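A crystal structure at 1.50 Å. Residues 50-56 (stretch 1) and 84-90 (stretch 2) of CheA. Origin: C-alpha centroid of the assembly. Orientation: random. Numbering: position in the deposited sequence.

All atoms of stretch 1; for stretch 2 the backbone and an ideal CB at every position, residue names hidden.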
# COMPACT_ATOMS: atom_id res chain seq x y z
N ASP B 50 -4.98 -16.87 -12.79
CA ASP B 50 -4.89 -18.26 -13.24
C ASP B 50 -6.03 -19.09 -12.65
O ASP B 50 -6.69 -19.86 -13.37
CB ASP B 50 -3.54 -18.86 -12.83
CG ASP B 50 -3.40 -20.32 -13.23
OD1 ASP B 50 -3.42 -20.60 -14.44
OD2 ASP B 50 -3.27 -21.19 -12.33
N LYS B 51 -6.29 -18.93 -11.36
CA LYS B 51 -7.35 -19.70 -10.71
C LYS B 51 -8.72 -19.29 -11.23
O LYS B 51 -9.59 -20.14 -11.45
CB LYS B 51 -7.28 -19.52 -9.20
CG LYS B 51 -6.03 -20.11 -8.54
CD LYS B 51 -6.18 -20.12 -7.03
CE LYS B 51 -4.94 -20.61 -6.32
NZ LYS B 51 -4.65 -22.03 -6.63
N THR B 52 -8.93 -17.99 -11.43
CA THR B 52 -10.24 -17.52 -11.90
C THR B 52 -10.51 -18.01 -13.32
O THR B 52 -11.60 -18.53 -13.59
CB THR B 52 -10.29 -16.00 -11.85
OG1 THR B 52 -10.17 -15.55 -10.50
CG2 THR B 52 -11.61 -15.48 -12.43
N ARG B 53 -9.51 -17.93 -14.20
CA ARG B 53 -9.67 -18.49 -15.54
C ARG B 53 -9.98 -19.98 -15.48
O ARG B 53 -10.86 -20.47 -16.20
CB ARG B 53 -8.41 -18.24 -16.37
CG ARG B 53 -8.31 -16.84 -16.96
CD ARG B 53 -7.16 -16.75 -17.97
NE ARG B 53 -5.87 -17.10 -17.37
CZ ARG B 53 -5.02 -16.22 -16.85
NH1 ARG B 53 -5.31 -14.92 -16.85
NH2 ARG B 53 -3.88 -16.64 -16.32
N ARG B 54 -9.30 -20.71 -14.60
CA ARG B 54 -9.54 -22.15 -14.51
C ARG B 54 -10.95 -22.46 -14.01
O ARG B 54 -11.62 -23.35 -14.55
CB ARG B 54 -8.49 -22.78 -13.60
CG ARG B 54 -8.73 -24.25 -13.30
CD ARG B 54 -7.43 -24.93 -12.87
NE ARG B 54 -6.89 -24.39 -11.63
CZ ARG B 54 -5.79 -23.66 -11.55
NH1 ARG B 54 -5.09 -23.38 -12.65
NH2 ARG B 54 -5.36 -23.21 -10.38
N LEU B 55 -11.42 -21.73 -13.00
CA LEU B 55 -12.78 -21.96 -12.50
C LEU B 55 -13.83 -21.65 -13.56
O LEU B 55 -14.81 -22.40 -13.72
CB LEU B 55 -13.01 -21.11 -11.25
CG LEU B 55 -14.40 -21.20 -10.63
CD1 LEU B 55 -14.74 -22.63 -10.24
CD2 LEU B 55 -14.50 -20.27 -9.44
N LEU B 56 -13.67 -20.54 -14.28
CA LEU B 56 -14.60 -20.17 -15.34
C LEU B 56 -14.59 -21.20 -16.46
O LEU B 56 -15.64 -21.47 -17.06
CB LEU B 56 -14.24 -18.78 -15.88
CG LEU B 56 -14.51 -17.64 -14.90
CD1 LEU B 56 -14.10 -16.31 -15.53
CD2 LEU B 56 -15.98 -17.63 -14.47
N UNK B 84 -12.29 -22.67 -2.87
CA UNK B 84 -11.61 -22.30 -1.63
C UNK B 84 -10.17 -21.87 -1.89
O UNK B 84 -9.66 -20.97 -1.21
CB UNK B 84 -11.64 -23.47 -0.64
N UNK B 85 -9.49 -22.47 -2.88
CA UNK B 85 -8.15 -21.99 -3.20
C UNK B 85 -8.20 -20.55 -3.68
O UNK B 85 -7.35 -19.73 -3.32
CB UNK B 85 -7.50 -22.88 -4.26
N UNK B 86 -9.21 -20.21 -4.48
CA UNK B 86 -9.36 -18.86 -5.00
C UNK B 86 -9.67 -17.86 -3.89
O UNK B 86 -9.13 -16.75 -3.87
CB UNK B 86 -10.46 -18.82 -6.06
N UNK B 87 -10.54 -18.23 -2.94
CA UNK B 87 -10.87 -17.33 -1.84
C UNK B 87 -9.66 -16.98 -0.99
O UNK B 87 -9.62 -15.92 -0.38
CB UNK B 87 -11.95 -17.96 -0.96
N UNK B 88 -8.66 -17.86 -0.93
CA UNK B 88 -7.54 -17.65 -0.02
C UNK B 88 -6.29 -17.17 -0.72
O UNK B 88 -5.25 -17.05 -0.08
CB UNK B 88 -7.23 -18.94 0.74
N UNK B 89 -6.38 -16.81 -2.01
CA UNK B 89 -5.15 -16.62 -2.78
C UNK B 89 -4.33 -15.42 -2.29
O UNK B 89 -3.09 -15.45 -2.37
CB UNK B 89 -5.49 -16.44 -4.26
N UNK B 90 -4.95 -14.38 -1.75
CA UNK B 90 -4.18 -13.26 -1.22
C UNK B 90 -3.87 -13.40 0.26
O UNK B 90 -3.19 -12.52 0.81
CB UNK B 90 -4.94 -11.95 -1.46

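Position 84 is helical, and its ideal CB has nothing of stretch 1 within 5.5 Å. Stretch 1 sets no demand here, and many side chains would do. The residue is Ser84. Its OG is hydrogen-bonded elsewhere in the structure.

Position 85 is also helical, and its CA-to-CB bond points toward stretch 1. The ideal CB lies 3.8 Å from Lys51 NZ. The long side chain of Lys51 runs up to this point and ends in an ammonium group. A small residue would fit, and so might a polar or acidic one. The residue is Ser85. The closest approach is Ser85 CB to Lys51 NZ, 3.8 Å. No hydrogen bond joins the two residues. Ser85 OG, in the m rotamer, bonds elsewhere in the structure.

Position 86 is where the backbones come nearest, with its CA 6.1 Å from Lys51 CA. The CA-to-CB bond points sideways. The ideal CB is 4.5 Å from Lys51 CB and 5.5 Å from Leu55 CD2. Stretch 1 offers mainly carbon here, with Thr52 OG1 a little farther on. An apolar residue of medium length, such as leucine, isoleucine or methionine, would suit the site. The residue is Leu86, with chi1 t and chi2 p. Its end comes nearer to stretch 1 than its CB. Leu86 CD1 lies 3.8 Å from Lys51 CB and 3.5 Å from Thr52 OG1. Leu86 CD2 packs on Leu55 CD2 at 4.0 Å, an apolar contact. Leu86 thus touches Lys51, its neighbour Thr52, and Leu55 one turn on.

Position 87 is helical, but its CB is out of reach of stretch 1. The residue is Leu87, which makes no contact with stretch 1.

Position 88 leaves helical geometry, with phi/psi of -104/10. Its CB points sideways and has no neighbour from stretch 1 within 5.5 Å. A polar residue would be acceptable. The residue is Glu88. Its N makes weak bonds to Ser84 O and Ser85 O, each at 3.3 Å.

Position 89 points toward stretch 1 again. The ideal CB is 4.7 Å from Lys51 CD, so the aliphatic part of the lysine is what it meets. Alanine, valine or another modest apolar residue would suit. The residue is Val89, with chi1 p. Val89 CG2 comes to 4.2 Å from Lys51 CE.

Position 90 is out of reach, so stretch 1 does not select its side chain. The residue is Phe90, with chi1 m.

Stretch 2, residues 84-90: SSLLEVF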
# COMPACT_ATOMS: atom_id res chain seq x y z
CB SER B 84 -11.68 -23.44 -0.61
OG SER B 84 -11.17 -24.65 -1.11
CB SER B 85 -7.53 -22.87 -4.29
OG SER B 85 -7.09 -24.12 -3.77
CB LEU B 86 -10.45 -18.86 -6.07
CG LEU B 86 -10.78 -17.56 -6.79
CD1 LEU B 86 -9.52 -16.97 -7.41
CD2 LEU B 86 -11.83 -17.79 -7.84
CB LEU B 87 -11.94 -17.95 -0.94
CG LEU B 87 -13.33 -18.16 -1.53
CD1 LEU B 87 -14.18 -18.82 -0.47
CD2 LEU B 87 -13.92 -16.81 -1.90
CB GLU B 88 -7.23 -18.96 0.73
CG GLU B 88 -8.40 -19.46 1.57
CD GLU B 88 -8.10 -20.74 2.34
OE1 GLU B 88 -7.28 -21.56 1.88
OE2 GLU B 88 -8.70 -20.92 3.43
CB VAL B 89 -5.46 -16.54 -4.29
CG1 VAL B 89 -6.22 -15.29 -4.63
CG2 VAL B 89 -4.18 -16.65 -5.12
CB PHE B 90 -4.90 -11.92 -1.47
CG PHE B 90 -4.99 -11.54 -2.92
CD1 PHE B 90 -3.95 -10.86 -3.53
CD2 PHE B 90 -6.12 -11.88 -3.66
CE1 PHE B 90 -4.02 -10.52 -4.88
CE2 PHE B 90 -6.20 -11.54 -5.01
CZ PHE B 90 -5.15 -10.87 -5.62
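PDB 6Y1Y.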